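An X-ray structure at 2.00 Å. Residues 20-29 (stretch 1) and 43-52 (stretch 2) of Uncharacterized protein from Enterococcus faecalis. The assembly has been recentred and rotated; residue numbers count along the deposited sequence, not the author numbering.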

# COMPACT_ATOMS: atom_id res chain seq x y z
N ARG A 20 -9.89 3.02 -2.10
CA ARG A 20 -9.09 4.25 -2.08
C ARG A 20 -8.96 4.89 -3.48
O ARG A 20 -9.09 6.08 -3.61
N PHE A 21 -8.70 4.09 -4.51
CA PHE A 21 -8.64 4.60 -5.88
C PHE A 21 -9.99 5.27 -6.27
O PHE A 21 -10.00 6.36 -6.84
N GLU A 22 -11.11 4.60 -5.99
CA GLU A 22 -12.41 5.18 -6.29
C GLU A 22 -12.70 6.50 -5.53
O GLU A 22 -13.23 7.43 -6.12
N GLU A 23 -12.36 6.60 -4.25
CA GLU A 23 -12.58 7.82 -3.47
C GLU A 23 -11.73 8.97 -4.01
O GLU A 23 -12.16 10.11 -3.99
N THR A 24 -10.51 8.67 -4.44
CA THR A 24 -9.64 9.67 -5.03
C THR A 24 -10.17 10.17 -6.39
O THR A 24 -10.32 11.37 -6.59
N LEU A 25 -10.48 9.24 -7.28
CA LEU A 25 -11.03 9.56 -8.60
C LEU A 25 -12.31 10.39 -8.54
O LEU A 25 -12.48 11.27 -9.34
N ALA A 26 -13.18 10.09 -7.58
CA ALA A 26 -14.42 10.83 -7.37
C ALA A 26 -14.18 12.32 -7.11
O ALA A 26 -15.09 13.11 -7.31
N GLN A 27 -12.99 12.71 -6.65
CA GLN A 27 -12.73 14.14 -6.39
C GLN A 27 -12.20 14.88 -7.60
O GLN A 27 -12.00 16.08 -7.51
N MSE A 28 -12.00 14.19 -8.72
CA MSE A 28 -11.30 14.81 -9.84
C MSE A 28 -12.14 14.84 -11.10
O MSE A 28 -12.96 13.98 -11.31
N THR A 29 -11.90 15.83 -11.95
CA THR A 29 -12.35 15.79 -13.34
C THR A 29 -11.43 14.84 -14.10
O THR A 29 -10.36 14.49 -13.60
N SER A 43 0.26 10.30 -13.09
CA SER A 43 -1.13 10.72 -12.99
C SER A 43 -1.96 9.67 -12.29
O SER A 43 -1.57 8.49 -12.26
N VAL A 44 -3.09 10.09 -11.75
CA VAL A 44 -4.06 9.13 -11.18
C VAL A 44 -4.55 8.19 -12.27
O VAL A 44 -4.68 7.00 -12.04
N THR A 45 -4.77 8.69 -13.48
CA THR A 45 -5.16 7.82 -14.60
C THR A 45 -4.10 6.73 -14.83
O THR A 45 -4.44 5.53 -14.91
N TRP A 46 -2.82 7.12 -14.89
CA TRP A 46 -1.74 6.10 -15.07
C TRP A 46 -1.73 5.07 -13.92
O TRP A 46 -1.61 3.87 -14.16
N LEU A 47 -1.84 5.56 -12.68
CA LEU A 47 -1.80 4.69 -11.49
C LEU A 47 -2.93 3.68 -11.46
O LEU A 47 -2.72 2.50 -11.15
N MSE A 48 -4.14 4.12 -11.78
CA MSE A 48 -5.31 3.21 -11.81
C MSE A 48 -5.26 2.25 -12.97
O MSE A 48 -5.53 1.10 -12.81
N TRP A 49 -4.90 2.73 -14.16
CA TRP A 49 -4.73 1.84 -15.31
C TRP A 49 -3.63 0.81 -15.02
O TRP A 49 -3.80 -0.40 -15.25
N HIS A 50 -2.50 1.29 -14.47
CA HIS A 50 -1.39 0.39 -14.19
C HIS A 50 -1.74 -0.68 -13.16
O HIS A 50 -1.36 -1.81 -13.33
N THR A 51 -2.44 -0.29 -12.10
CA THR A 51 -2.88 -1.24 -11.08
C THR A 51 -3.82 -2.28 -11.68
O THR A 51 -3.63 -3.46 -11.45
N ALA A 52 -4.82 -1.85 -12.45
CA ALA A 52 -5.73 -2.79 -13.11
C ALA A 52 -4.94 -3.67 -14.07
O ALA A 52 -5.15 -4.89 -14.12

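No hydrogen bond crosses between these two stretches; what joins them is an aromatic ring, two selenomethionines and a few aliphatic side chains, and the closest approach, 3.1 Å from Phe-21 CD1 to Met-48 CG, is unusually tight for two carbons. The example illustrates how the gap between two nearly antiparallel helices, here at 155° with axes 11.2 Å apart at their nearest, can be filled by apolar side chains of differing length. Phe-21 points toward stretch 2 with chi1 at -88° (m), and its ring lies against Met-48, Leu-47 and Thr-51, the last two also pointing toward stretch 1. Phe-21 CE1 lies 4.0 Å from CB of Leu-47 (m, t), and Phe-21 CZ lies 3.4 Å from Thr-51 OG1. That hydroxyl is not left unsatisfied beside the ring: Thr-51 (m) donates from OG1 to Leu-47 O at 2.8 Å within its own helix.

The CA-to-CB bond of Met-48 points sideways to stretch 1, yet its m, t, p conformation brings the end of the side chain nearer. Met-48 SE sits 5.2 Å from the centroid of the Phe-21 ring, in an oblique sulfur-aromatic type of contact, and 3.7 Å from CD2 of Leu-25 (t, p), itself sideways. Met-48 CE meets Glu-22 OE2 at 3.2 Å; Glu-22 points away, but its m, m side chain folds back.

One turn earlier in stretch 2, Val-44 (t) points toward stretch 1 and gathers three neighbours. Both its methyls, CG1 and CG2, lie 4.1 Å from Thr-24 CG2; Val-44 CG1 is 4.3 Å from Leu-25 CD1, and Val-44 CG2 is also 3.7 Å from Met-28 SE. Thr-24 (m) and Met-28 (m, t, p) both point toward stretch 2. Beside Val-44, Ser-43 caps the helix, Ser-43 OG accepting from Trp-46 N at 2.8 Å. Polar bonding thus stays within each stretch or goes elsewhere in the structure.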

# COMPACT_ATOMS: atom_id res chain seq x y z
CB ARG A 20 -7.71 3.96 -1.52
CG ARG A 20 -6.75 5.17 -1.47
CD ARG A 20 -5.51 4.86 -0.67
NE ARG A 20 -5.84 4.59 0.72
CZ ARG A 20 -5.72 3.41 1.34
NH1 ARG A 20 -5.21 2.35 0.73
NH2 ARG A 20 -6.05 3.31 2.59
CB PHE A 21 -8.32 3.46 -6.84
CG PHE A 21 -6.85 3.20 -7.07
CD1 PHE A 21 -6.05 4.14 -7.67
CD2 PHE A 21 -6.30 1.98 -6.78
CE1 PHE A 21 -4.69 3.90 -7.90
CE2 PHE A 21 -4.97 1.75 -7.01
CZ PHE A 21 -4.18 2.73 -7.58
CB GLU A 22 -13.53 4.16 -6.06
CG GLU A 22 -13.59 3.00 -7.06
CD GLU A 22 -13.60 3.39 -8.57
OE1 GLU A 22 -14.26 4.37 -8.97
OE2 GLU A 22 -12.93 2.69 -9.35
CB GLU A 23 -12.22 7.64 -1.99
CG GLU A 23 -13.06 6.65 -1.25
CD GLU A 23 -12.53 6.26 0.15
OE1 GLU A 23 -11.31 6.45 0.46
OE2 GLU A 23 -13.36 5.77 0.95
CB THR A 24 -8.17 9.14 -5.10
OG1 THR A 24 -7.54 9.39 -3.84
CG2 THR A 24 -7.36 9.80 -6.17
CB LEU A 25 -11.29 8.28 -9.40
CG LEU A 25 -11.54 8.46 -10.88
CD1 LEU A 25 -10.30 9.06 -11.60
CD2 LEU A 25 -11.92 7.08 -11.47
CB ALA A 26 -15.29 10.21 -6.21
CB GLN A 27 -11.76 14.32 -5.21
CG GLN A 27 -12.31 13.72 -3.92
CD GLN A 27 -11.30 13.77 -2.80
OE1 GLN A 27 -10.87 14.87 -2.37
NE2 GLN A 27 -10.89 12.59 -2.32
CB MSE A 28 -10.01 14.01 -10.14
CG MSE A 28 -9.18 13.84 -8.90
SE MSE A 28 -7.61 12.72 -9.12
CE MSE A 28 -6.27 14.08 -9.70
CB THR A 29 -12.29 17.19 -14.00
OG1 THR A 29 -10.91 17.59 -14.09
CG2 THR A 29 -13.10 18.22 -13.18
CB SER A 43 -1.72 10.97 -14.38
OG SER A 43 -1.86 9.79 -15.15
CB VAL A 44 -5.22 9.83 -10.43
CG1 VAL A 44 -6.32 8.84 -10.01
CG2 VAL A 44 -4.67 10.55 -9.21
CB THR A 45 -5.36 8.58 -15.89
OG1 THR A 45 -6.51 9.43 -15.78
CG2 THR A 45 -5.58 7.61 -17.09
CB TRP A 46 -0.38 6.76 -15.19
CG TRP A 46 0.74 5.80 -15.61
CD1 TRP A 46 1.25 5.67 -16.87
CD2 TRP A 46 1.46 4.86 -14.79
NE1 TRP A 46 2.23 4.73 -16.89
CE2 TRP A 46 2.39 4.20 -15.64
CE3 TRP A 46 1.43 4.52 -13.43
CZ2 TRP A 46 3.28 3.21 -15.16
CZ3 TRP A 46 2.31 3.52 -12.96
CH2 TRP A 46 3.21 2.87 -13.83
CB LEU A 47 -1.82 5.54 -10.21
CG LEU A 47 -0.51 6.30 -10.00
CD1 LEU A 47 -0.65 7.44 -8.99
CD2 LEU A 47 0.62 5.29 -9.55
CB MSE A 48 -6.60 4.00 -11.90
CG MSE A 48 -7.09 4.42 -10.62
SE MSE A 48 -8.87 5.19 -10.62
CE MSE A 48 -10.09 3.72 -10.48
CB TRP A 49 -4.33 2.67 -16.53
CG TRP A 49 -3.80 1.83 -17.63
CD1 TRP A 49 -4.54 1.12 -18.54
CD2 TRP A 49 -2.42 1.58 -17.96
NE1 TRP A 49 -3.71 0.48 -19.39
CE2 TRP A 49 -2.41 0.74 -19.06
CE3 TRP A 49 -1.20 2.01 -17.41
CZ2 TRP A 49 -1.22 0.31 -19.67
CZ3 TRP A 49 -0.05 1.59 -17.98
CH2 TRP A 49 -0.05 0.74 -19.10
CB HIS A 50 -0.14 1.12 -13.71
CG HIS A 50 0.85 0.21 -13.05
ND1 HIS A 50 1.76 -0.53 -13.76
CD2 HIS A 50 1.05 -0.10 -11.74
CE1 HIS A 50 2.49 -1.25 -12.92
NE2 HIS A 50 2.07 -1.02 -11.69
CB THR A 51 -3.51 -0.51 -9.89
OG1 THR A 51 -2.49 0.35 -9.32
CG2 THR A 51 -4.05 -1.50 -8.79
CB ALA A 52 -6.83 -2.05 -13.85